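Local coordinates for protein putative decarboxylase involved in desferrioxamine biosynthesis (Erwinia amylovora, PDB 5O5C) that probably decarboxylates lysine with the help of pyridoxal 5'-phosphate, as a group II decarboxylase of the desferrioxamine pathway, at residues Lys459-Ser464 and Ile498-His503; Gln412-Leu417 and Ala492-Val497. One frame throughout, in Å; residues are numbered along the deposited sequence.

Contact 1 of 2, residues Lys459-Ser464 and Ile498-His503; sequences KAVFRS and IALIVH
V461 and L500 face each other across two helix segments whose N-to-C directions differ by 119°, and their branched ends carry most of the contact. The apolar part is slim: V461 CG1 lies 4.0 Å from L500 CD2, the two side chains meeting at a slant. With chi1 of V461 at 168°, CG1 stands anti to the backbone N and faces the leucine, while CG2, the other branch, makes a looser approach to I501, V461 CG2 lying 4.5 Å from I501 CG1. Valine suits this place because its two methyls can serve two neighbours at once. The longer leucine reaches out to meet the short valine where the segment axes come within 9.8 Å.

The polar part belongs to S464. Its OG donates to V461 O at 2.8 Å, one turn back, and also bonds to the backbone N of N466. So engaged, a small hydroxyl can sit in apolar company, with L500 CD2 4.1 Å from S464 OG.

Y504, a turn beyond L500 on helix 491-510, extends the junction by touching A460, V461 and S464. Helix 491-510 also rests on strand 434-439, where F437 packs on I501 and Y439 on V502.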
ATOM      1  N   LYS B 459     -19.329  -4.327 -23.686  1.00 27.33           N
ATOM      2  CA  LYS B 459     -18.168  -4.120 -24.557  1.00 29.62           C
ATOM      3  C   LYS B 459     -18.489  -2.997 -25.546  1.00 29.17           C
ATOM      4  O   LYS B 459     -17.719  -2.071 -25.707  1.00 26.55           O
ATOM      5  CB  LYS B 459     -17.725  -5.452 -25.213  1.00 34.89           C
ATOM      6  CG  LYS B 459     -16.874  -6.301 -24.259  1.00 35.25           C
ATOM      7  CD  LYS B 459     -15.944  -7.279 -24.981  1.00 40.87           C
ATOM      8  CE  LYS B 459     -16.698  -8.451 -25.599  1.00 40.61           C
ATOM      9  NZ  LYS B 459     -15.889  -9.705 -25.585  1.00 44.29           N
ATOM     10  N   ALA B 460     -19.691  -2.993 -26.121  1.00 28.97           N
ATOM     11  CA  ALA B 460     -20.026  -1.898 -27.024  1.00 24.71           C
ATOM     12  C   ALA B 460     -20.027  -0.575 -26.247  1.00 24.26           C
ATOM     13  O   ALA B 460     -19.399   0.389 -26.677  1.00 23.24           O
ATOM     14  CB  ALA B 460     -21.362  -2.144 -27.683  1.00 26.93           C
ATOM     15  N   VAL B 461     -20.683  -0.522 -25.091  1.00 21.93           N
ATOM     16  CA  VAL B 461     -20.790   0.759 -24.367  1.00 25.48           C
ATOM     17  C   VAL B 461     -19.374   1.296 -24.113  1.00 26.91           C
ATOM     18  O   VAL B 461     -19.100   2.482 -24.339  1.00 32.64           O
ATOM     19  CB  VAL B 461     -21.582   0.623 -23.041  1.00 26.98           C
ATOM     20  CG1 VAL B 461     -21.432   1.877 -22.180  1.00 28.87           C
ATOM     21  CG2 VAL B 461     -23.049   0.398 -23.313  1.00 28.80           C
ATOM     22  N   PHE B 462     -18.473   0.392 -23.713  1.00 27.58           N
ATOM     23  CA  PHE B 462     -17.080   0.728 -23.475  1.00 28.48           C
ATOM     24  C   PHE B 462     -16.366   1.254 -24.708  1.00 26.09           C
ATOM     25  O   PHE B 462     -15.816   2.313 -24.648  1.00 22.40           O
ATOM     26  CB  PHE B 462     -16.312  -0.456 -22.884  1.00 29.81           C
ATOM     27  CG  PHE B 462     -15.102  -0.071 -22.078  1.00 29.15           C
ATOM     28  CD1 PHE B 462     -15.149   0.978 -21.150  1.00 29.48           C
ATOM     29  CD2 PHE B 462     -13.922  -0.818 -22.184  1.00 31.38           C
ATOM     30  CE1 PHE B 462     -14.047   1.297 -20.358  1.00 30.77           C
ATOM     31  CE2 PHE B 462     -12.799  -0.474 -21.411  1.00 32.52           C
ATOM     32  CZ  PHE B 462     -12.875   0.584 -20.502  1.00 31.76           C
ATOM     33  N   ARG B 463     -16.494   0.558 -25.833  1.00 28.17           N
ATOM     34  CA  ARG B 463     -15.875   0.942 -27.106  1.00 28.17           C
ATOM     35  C   ARG B 463     -16.388   2.319 -27.581  1.00 27.43           C
ATOM     36  O   ARG B 463     -15.603   3.168 -27.995  1.00 21.44           O
ATOM     37  CB  ARG B 463     -16.143  -0.162 -28.138  1.00 34.00           C
ATOM     38  CG  ARG B 463     -15.527   0.003 -29.511  1.00 37.41           C
ATOM     39  CD  ARG B 463     -14.017   0.003 -29.395  1.00 38.48           C
ATOM     40  NE  ARG B 463     -13.341  -0.042 -30.673  1.00 36.31           N
ATOM     41  CZ  ARG B 463     -12.066   0.305 -30.875  1.00 38.78           C
ATOM     42  NH1 ARG B 463     -11.288   0.732 -29.885  1.00 37.58           N
ATOM     43  NH2 ARG B 463     -11.560   0.194 -32.085  1.00 44.71           N
ATOM     44  N   SER B 464     -17.695   2.559 -27.434  1.00 24.36           N
ATOM     45  CA  SER B 464     -18.264   3.845 -27.746  1.00 26.98           C
ATOM     46  C   SER B 464     -17.751   4.943 -26.846  1.00 26.68           C
ATOM     47  O   SER B 464     -17.929   6.083 -27.175  1.00 26.01           O
ATOM     48  CB  SER B 464     -19.786   3.848 -27.621  1.00 29.28           C
ATOM     49  OG  SER B 464     -20.222   4.187 -26.272  1.00 33.58           O
ATOM     50  N   ILE B 498     -28.933   4.159 -19.811  1.00 29.63           N
ATOM     51  CA  ILE B 498     -29.977   3.184 -20.080  1.00 33.59           C
ATOM     52  C   ILE B 498     -30.287   3.087 -21.568  1.00 33.48           C
ATOM     53  O   ILE B 498     -30.424   1.986 -22.050  1.00 34.09           O
ATOM     54  CB  ILE B 498     -31.265   3.457 -19.312  1.00 32.81           C
ATOM     55  CG1 ILE B 498     -30.988   3.318 -17.822  1.00 32.05           C
ATOM     56  CG2 ILE B 498     -32.350   2.484 -19.764  1.00 36.81           C
ATOM     57  CD1 ILE B 498     -32.142   3.736 -16.938  1.00 32.82           C
ATOM     58  N   ALA B 499     -30.363   4.221 -22.281  1.00 33.99           N
ATOM     59  CA  ALA B 499     -30.714   4.223 -23.717  1.00 35.21           C
ATOM     60  C   ALA B 499     -29.617   3.616 -24.573  1.00 37.26           C
ATOM     61  O   ALA B 499     -29.875   2.930 -25.580  1.00 35.60           O
ATOM     62  CB  ALA B 499     -31.018   5.633 -24.195  1.00 37.32           C
ATOM     63  N   LEU B 500     -28.379   3.907 -24.177  1.00 38.13           N
ATOM     64  CA  LEU B 500     -27.194   3.280 -24.735  1.00 36.27           C
ATOM     65  C   LEU B 500     -27.179   1.762 -24.538  1.00 30.15           C
ATOM     66  O   LEU B 500     -26.960   0.994 -25.468  1.00 28.14           O
ATOM     67  CB  LEU B 500     -25.963   3.910 -24.074  1.00 44.40           C
ATOM     68  CG  LEU B 500     -24.692   3.984 -24.881  1.00 48.60           C
ATOM     69  CD1 LEU B 500     -24.929   4.722 -26.185  1.00 49.51           C
ATOM     70  CD2 LEU B 500     -23.633   4.684 -24.032  1.00 51.96           C
ATOM     71  N   ILE B 501     -27.443   1.335 -23.326  1.00 29.76           N
ATOM     72  CA  ILE B 501     -27.573  -0.079 -23.038  1.00 27.86           C
ATOM     73  C   ILE B 501     -28.618  -0.740 -23.950  1.00 31.09           C
ATOM     74  O   ILE B 501     -28.313  -1.762 -24.575  1.00 31.45           O
ATOM     75  CB  ILE B 501     -27.915  -0.290 -21.576  1.00 22.89           C
ATOM     76  CG1 ILE B 501     -26.680   0.010 -20.705  1.00 21.36           C
ATOM     77  CG2 ILE B 501     -28.369  -1.698 -21.268  1.00 22.62           C
ATOM     78  CD1 ILE B 501     -27.080   0.250 -19.280  1.00 20.48           C
ATOM     79  N   VAL B 502     -29.820  -0.161 -24.026  1.00 34.13           N
ATOM     80  CA  VAL B 502     -30.883  -0.728 -24.886  1.00 33.76           C
ATOM     81  C   VAL B 502     -30.622  -0.509 -26.396  1.00 33.25           C
ATOM     82  O   VAL B 502     -30.963  -1.368 -27.186  1.00 29.45           O
ATOM     83  CB  VAL B 502     -32.329  -0.301 -24.477  1.00 41.39           C
ATOM     84  CG1 VAL B 502     -32.635  -0.619 -23.027  1.00 39.43           C
ATOM     85  CG2 VAL B 502     -32.572   1.158 -24.739  1.00 44.93           C
ATOM     86  N   HIS B 503     -29.984   0.593 -26.804  1.00 30.48           N
ATOM     87  CA  HIS B 503     -29.536   0.727 -28.188  1.00 33.45           C
ATOM     88  C   HIS B 503     -28.628  -0.451 -28.578  1.00 31.90           C
ATOM     89  O   HIS B 503     -28.951  -1.226 -29.463  1.00 28.13           O
ATOM     90  CB  HIS B 503     -28.847   2.089 -28.449  1.00 35.92           C
ATOM     91  CG  HIS B 503     -28.339   2.238 -29.853  1.00 34.25           C
ATOM     92  ND1 HIS B 503     -27.025   2.531 -30.145  1.00 36.85           N
ATOM     93  CD2 HIS B 503     -28.956   2.073 -31.042  1.00 37.67           C
ATOM     94  CE1 HIS B 503     -26.863   2.567 -31.456  1.00 33.80           C
ATOM     95  NE2 HIS B 503     -28.013   2.268 -32.022  1.00 35.98           N
TER

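Contact 2 of 2, residues Gln412-Leu417 and Ala492-Val497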
ATOM      1  N   GLN B 412     -31.958   5.061  -6.139  1.00 26.32           N
ATOM      2  CA  GLN B 412     -33.401   4.779  -6.039  1.00 28.12           C
ATOM      3  C   GLN B 412     -34.142   5.233  -7.266  1.00 23.67           C
ATOM      4  O   GLN B 412     -35.051   4.571  -7.673  1.00 23.51           O
ATOM      5  CB  GLN B 412     -34.022   5.432  -4.799  1.00 32.32           C
ATOM      6  CG  GLN B 412     -33.564   4.819  -3.492  1.00 34.33           C
ATOM      7  CD  GLN B 412     -33.924   3.357  -3.401  1.00 37.36           C
ATOM      8  OE1 GLN B 412     -34.929   2.926  -3.959  1.00 42.12           O
ATOM      9  NE2 GLN B 412     -33.097   2.581  -2.708  1.00 37.61           N
ATOM     10  N   ILE B 413     -33.732   6.355  -7.838  1.00 23.01           N
ATOM     11  CA  ILE B 413     -34.262   6.873  -9.082  1.00 23.81           C
ATOM     12  C   ILE B 413     -33.849   5.988 -10.248  1.00 27.81           C
ATOM     13  O   ILE B 413     -34.686   5.680 -11.114  1.00 32.22           O
ATOM     14  CB  ILE B 413     -33.930   8.381  -9.281  1.00 22.94           C
ATOM     15  CG1 ILE B 413     -34.849   9.218  -8.379  1.00 22.99           C
ATOM     16  CG2 ILE B 413     -34.105   8.849 -10.714  1.00 19.87           C
ATOM     17  CD1 ILE B 413     -34.547  10.676  -8.361  1.00 24.50           C
ATOM     18  N   ALA B 414     -32.603   5.539 -10.264  1.00 27.59           N
ATOM     19  CA  ALA B 414     -32.161   4.649 -11.352  1.00 28.99           C
ATOM     20  C   ALA B 414     -32.891   3.305 -11.284  1.00 28.34           C
ATOM     21  O   ALA B 414     -33.319   2.779 -12.318  1.00 24.08           O
ATOM     22  CB  ALA B 414     -30.657   4.486 -11.375  1.00 28.56           C
ATOM     23  N   HIS B 415     -33.083   2.780 -10.078  1.00 28.78           N
ATOM     24  CA  HIS B 415     -33.862   1.565  -9.905  1.00 28.88           C
ATOM     25  C   HIS B 415     -35.275   1.739 -10.458  1.00 30.60           C
ATOM     26  O   HIS B 415     -35.781   0.849 -11.150  1.00 30.65           O
ATOM     27  CB  HIS B 415     -33.969   1.163  -8.443  1.00 31.71           C
ATOM     28  CG  HIS B 415     -34.838  -0.033  -8.231  1.00 30.41           C
ATOM     29  ND1 HIS B 415     -36.049   0.029  -7.569  1.00 32.87           N
ATOM     30  CD2 HIS B 415     -34.698  -1.309  -8.650  1.00 28.26           C
ATOM     31  CE1 HIS B 415     -36.610  -1.167  -7.571  1.00 32.17           C
ATOM     32  NE2 HIS B 415     -35.812  -1.996  -8.227  1.00 35.87           N
ATOM     33  N   GLN B 416     -35.895   2.890 -10.154  1.00 30.63           N
ATOM     34  CA  GLN B 416     -37.175   3.225 -10.732  1.00 31.68           C
ATOM     35  C   GLN B 416     -37.112   3.217 -12.248  1.00 31.25           C
ATOM     36  O   GLN B 416     -37.914   2.529 -12.866  1.00 35.84           O
ATOM     37  CB  GLN B 416     -37.737   4.544 -10.192  1.00 34.33           C
ATOM     38  CG  GLN B 416     -38.181   4.439  -8.752  1.00 35.53           C
ATOM     39  CD  GLN B 416     -38.772   5.734  -8.207  1.00 42.57           C
ATOM     40  OE1 GLN B 416     -38.302   6.837  -8.512  1.00 44.02           O
ATOM     41  NE2 GLN B 416     -39.817   5.601  -7.389  1.00 44.95           N
ATOM     42  N   LEU B 417     -36.143   3.898 -12.844  1.00 32.40           N
ATOM     43  CA  LEU B 417     -36.049   3.990 -14.324  1.00 33.09           C
ATOM     44  C   LEU B 417     -35.742   2.681 -15.032  1.00 33.05           C
ATOM     45  O   LEU B 417     -36.173   2.488 -16.175  1.00 36.37           O
ATOM     46  CB  LEU B 417     -34.953   4.942 -14.747  1.00 33.48           C
ATOM     47  CG  LEU B 417     -34.998   6.392 -14.366  1.00 38.44           C
ATOM     48  CD1 LEU B 417     -33.631   7.005 -14.638  1.00 38.17           C
ATOM     49  CD2 LEU B 417     -36.114   7.088 -15.119  1.00 43.41           C
ATOM     50  N   ALA B 492     -31.273  12.557 -15.905  1.00 40.19           N
ATOM     51  CA  ALA B 492     -31.009  12.588 -17.341  1.00 38.56           C
ATOM     52  C   ALA B 492     -29.747  11.790 -17.767  1.00 39.06           C
ATOM     53  O   ALA B 492     -29.725  11.109 -18.795  1.00 35.90           O
ATOM     54  CB  ALA B 492     -30.909  14.028 -17.806  1.00 40.25           C
ATOM     55  N   ASP B 493     -28.698  11.873 -16.961  1.00 40.56           N
ATOM     56  CA  ASP B 493     -27.492  11.062 -17.201  1.00 38.13           C
ATOM     57  C   ASP B 493     -27.753   9.541 -17.164  1.00 34.36           C
ATOM     58  O   ASP B 493     -27.304   8.814 -18.035  1.00 38.96           O
ATOM     59  CB  ASP B 493     -26.398  11.461 -16.214  1.00 38.67           C
ATOM     60  CG  ASP B 493     -25.868  12.836 -16.488  1.00 41.43           C
ATOM     61  OD1 ASP B 493     -25.551  13.064 -17.662  1.00 44.14           O
ATOM     62  OD2 ASP B 493     -25.753  13.660 -15.549  1.00 38.19           O
ATOM     63  N   ILE B 494     -28.518   9.089 -16.193  1.00 31.56           N
ATOM     64  CA  ILE B 494     -28.864   7.680 -16.069  1.00 33.38           C
ATOM     65  C   ILE B 494     -29.744   7.323 -17.249  1.00 33.65           C
ATOM     66  O   ILE B 494     -29.508   6.306 -17.896  1.00 38.14           O
ATOM     67  CB  ILE B 494     -29.650   7.383 -14.794  1.00 34.80           C
ATOM     68  CG1 ILE B 494     -28.943   7.901 -13.584  1.00 34.89           C
ATOM     69  CG2 ILE B 494     -29.977   5.882 -14.653  1.00 34.30           C
ATOM     70  CD1 ILE B 494     -29.919   8.408 -12.576  1.00 39.11           C
ATOM     71  N   GLU B 495     -30.719   8.174 -17.561  1.00 36.74           N
ATOM     72  CA  GLU B 495     -31.586   7.938 -18.738  1.00 38.16           C
ATOM     73  C   GLU B 495     -30.751   7.729 -19.989  1.00 36.22           C
ATOM     74  O   GLU B 495     -30.998   6.818 -20.738  1.00 38.53           O
ATOM     75  CB  GLU B 495     -32.562   9.085 -19.017  1.00 36.81           C
ATOM     76  CG  GLU B 495     -33.654   9.317 -17.999  1.00 41.63           C
ATOM     77  CD  GLU B 495     -34.441  10.587 -18.320  1.00 42.56           C
ATOM     78  OE1 GLU B 495     -34.910  10.710 -19.470  1.00 51.57           O
ATOM     79  OE2 GLU B 495     -34.570  11.473 -17.449  1.00 45.88           O
ATOM     80  N   ASP B 496     -29.756   8.583 -20.199  1.00 36.64           N
ATOM     81  CA  ASP B 496     -28.870   8.444 -21.355  1.00 31.90           C
ATOM     82  C   ASP B 496     -28.247   7.050 -21.449  1.00 31.85           C
ATOM     83  O   ASP B 496     -28.258   6.415 -22.544  1.00 29.55           O
ATOM     84  CB  ASP B 496     -27.770   9.536 -21.315  1.00 30.90           C
ATOM     85  CG  ASP B 496     -28.285  10.914 -21.717  1.00 35.62           C
ATOM     86  OD1 ASP B 496     -29.438  11.039 -22.163  1.00 39.73           O
ATOM     87  OD2 ASP B 496     -27.533  11.898 -21.625  1.00 34.07           O
ATOM     88  N   VAL B 497     -27.735   6.560 -20.307  1.00 31.23           N
ATOM     89  CA  VAL B 497     -26.883   5.350 -20.273  1.00 29.40           C
ATOM     90  C   VAL B 497     -27.800   4.136 -20.475  1.00 30.04           C
ATOM     91  O   VAL B 497     -27.516   3.244 -21.283  1.00 34.76           O
ATOM     92  CB  VAL B 497     -26.030   5.250 -18.981  1.00 29.07           C
ATOM     93  CG1 VAL B 497     -25.094   4.045 -19.013  1.00 31.32           C
ATOM     94  CG2 VAL B 497     -25.165   6.483 -18.783  1.00 31.60           C
TER
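I494 points its side chain toward segment 412-417 and brings its CG2 methyl to 3.6 Å from A414 CB, the closest approach between the segments. The same methyl lies 3.8 Å from L417 CD1, so one branch of the isoleucine is shared by two residues a turn apart. The I494 and L417 side chains cross at about a right angle. Chi1 of I494, -53°, turns CG2 anti to the backbone N and leaves CG1 to carry CD1 towards A414, 4.2 Å from its CB. Alanine suits the near point because its single methyl leaves room for a beta-branched neighbour, and there the CA atoms of A414 and I494 are 6.5 Å apart. L417 also covers the aliphatic start of E495, its CD1 4.1 Å from E495 CG; a long acidic chain suits this exposed border, giving methylenes to the leucine.

Further out, D493 and D496 both form salt bridges to K105, and D493 also bonds to T490 OG1, tying down the start of helix 491-510. The segments run at 38° to each other, and I494 and V497 rest on F482 of the antiparallel sheet: helix-on-sheet packing consistent with the small C-terminal alpha/beta domain of fold-type I pyridoxal-phosphate enzymes.

In the fold
Helix 491-510 is common to both contacts: its first turns meet helix 397-420 in contact 2, and the following turns meet helix 448-464 in contact 1. The centres are 14 Å apart and the packing is continuous, since I498 CD1 lies 3.8 Å from L417 CB. Along the chain the segments alternate, 412-417, 459-464, 492-497, 498-503, so the last helix returns to both earlier ones. The intervening chain includes the four-stranded antiparallel sheet, and strands 434-439 and 477-483 both supply residues that pack on helix 491-510. Together the contacts join three helices of the C-terminal part, away from the pyridoxal-phosphate pocket.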